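PDB 4A34: Rbsd/fucu transport protein family protein from Streptococcus pneumoniae, which acts as a fucose mutarotase, interconverting the alpha and beta anomers of L-fucose, a sugar it binds in its pocket. Local coordinates for the interface of chains A and B. Residues are numbered along the deposited sequence; one frame, centred on the assembly and turned at random. Chains: chain A/B, Rbsd/fucu transport protein family protein.

The interface of chains A and B. Residues chain A 14, 17-18, 60-61, 137; chain B 2-3.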
# COMPACT_ATOMS: atom_id res chain seq x y z
N LEU A 14 10.32 -20.47 6.16
CA LEU A 14 10.82 -20.60 7.52
C LEU A 14 10.14 -19.62 8.46
O LEU A 14 9.62 -20.03 9.50
CB LEU A 14 12.33 -20.44 7.58
CG LEU A 14 13.07 -21.06 8.76
CD1 LEU A 14 12.37 -22.29 9.33
CD2 LEU A 14 14.48 -21.41 8.33
N LEU A 17 6.72 -21.02 9.31
CA LEU A 17 6.73 -22.15 10.25
C LEU A 17 7.06 -21.65 11.65
O LEU A 17 6.42 -22.04 12.62
CB LEU A 17 7.74 -23.22 9.81
CG LEU A 17 7.58 -23.74 8.37
CD1 LEU A 17 8.83 -24.47 7.90
CD2 LEU A 17 6.32 -24.60 8.21
N MET A 18 8.04 -20.75 11.73
CA MET A 18 8.40 -20.07 12.99
C MET A 18 7.26 -19.29 13.64
O MET A 18 7.08 -19.37 14.86
CB MET A 18 9.58 -19.12 12.77
CG MET A 18 10.87 -19.76 12.27
SD MET A 18 12.30 -19.10 13.14
CE MET A 18 12.15 -20.05 14.67
N LEU A 60 11.78 -29.79 11.65
CA LEU A 60 11.72 -28.51 12.37
C LEU A 60 10.46 -28.36 13.23
O LEU A 60 10.50 -27.74 14.31
CB LEU A 60 11.80 -27.32 11.40
CG LEU A 60 12.93 -27.17 10.39
CD1 LEU A 60 12.57 -26.11 9.35
CD2 LEU A 60 14.28 -26.84 11.05
N MET A 61 9.34 -28.90 12.76
CA MET A 61 8.06 -28.62 13.37
C MET A 61 7.42 -29.86 14.00
O MET A 61 7.17 -30.83 13.30
CB MET A 61 7.11 -28.01 12.33
CG MET A 61 5.87 -27.41 12.94
SD MET A 61 4.69 -26.83 11.73
CE MET A 61 4.07 -28.37 11.05
N LYS A 137 0.47 -27.86 13.58
CA LYS A 137 1.64 -27.57 14.43
C LYS A 137 1.46 -28.00 15.89
O LYS A 137 0.42 -27.78 16.49
CB LYS A 137 2.02 -26.08 14.35
CG LYS A 137 3.24 -25.72 15.18
CD LYS A 137 3.99 -24.53 14.62
CE LYS A 137 5.28 -24.28 15.39
NZ LYS A 137 5.81 -22.92 15.11
N LEU B 2 10.81 -23.25 16.79
CA LEU B 2 10.97 -24.55 16.08
C LEU B 2 12.11 -25.36 16.66
O LEU B 2 12.87 -24.86 17.51
CB LEU B 2 11.23 -24.32 14.58
CG LEU B 2 10.10 -23.79 13.68
CD1 LEU B 2 10.63 -23.59 12.26
CD2 LEU B 2 8.86 -24.68 13.69
N LYS B 3 12.22 -26.60 16.21
CA LYS B 3 13.32 -27.47 16.59
C LYS B 3 14.53 -27.17 15.72
O LYS B 3 14.39 -26.93 14.52
CB LYS B 3 12.91 -28.94 16.44
CG LYS B 3 11.69 -29.35 17.28
CD LYS B 3 11.49 -30.88 17.33
CE LYS B 3 10.96 -31.46 16.01
NZ LYS B 3 10.51 -32.89 16.16
O HOH W 1 8.27 -22.85 16.46
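B:Leu2, the first modelled residue of chain B, plugs a mostly apolar pocket on chain A between helices 11-19 and 50-60. Its CB starts at the pocket mouth, beside the backbone carbonyl O of A:Leu60. With CG anti to the carbonyl carbon (chi1 -69°), the side chain carries CG toward CA of A:Met18, and the two methyls then meet different walls. CD1 points into the wall made by helix 11-19. CD1 of B:Leu2 meets CD1 of A:Leu14 at 3.6 Å, their side chains crossing at a slant. CB of A:Leu17, CG of A:Met18 and CB of A:Leu60 also pack on this methyl. CD2 of B:Leu2 lies against two backbone carbonyls, 3.5 Å from O of A:Leu60 and close to O of A:Leu17. CB of A:Met61 is 4.0 Å from CD2 of B:Leu2. The A:Lys137 side chain runs across at about a right angle, with its NZ 3.8 Å from CD2 of B:Leu2.

The amine end of A:Lys137 also ties the rim together. NZ of A:Lys137 donates to the backbone O of A:Leu17 at 2.7 Å, nearly in line with the C=O bond. The side chain, with CG anti to the backbone N (chi1 -179°) and extended beyond it, brings NZ to this carbonyl. Water 1 links NZ of A:Lys137 to the backbone N of B:Leu2 and so bridges the chains.

The next residue pins the segment. Backbone N of B:Lys3 donates to O of A:Leu60 at 2.8 Å. The bond is nearly straight (170° at H) and uses a lone pair in the carbonyl plane.

The acceptor closes helix 50-60, and A:Lys137 follows strand 133-136. This patch belongs to a two-fold symmetric interface in the ten-chain deposited assembly, where exchanged N-terminal arms probably help hold the oligomer together.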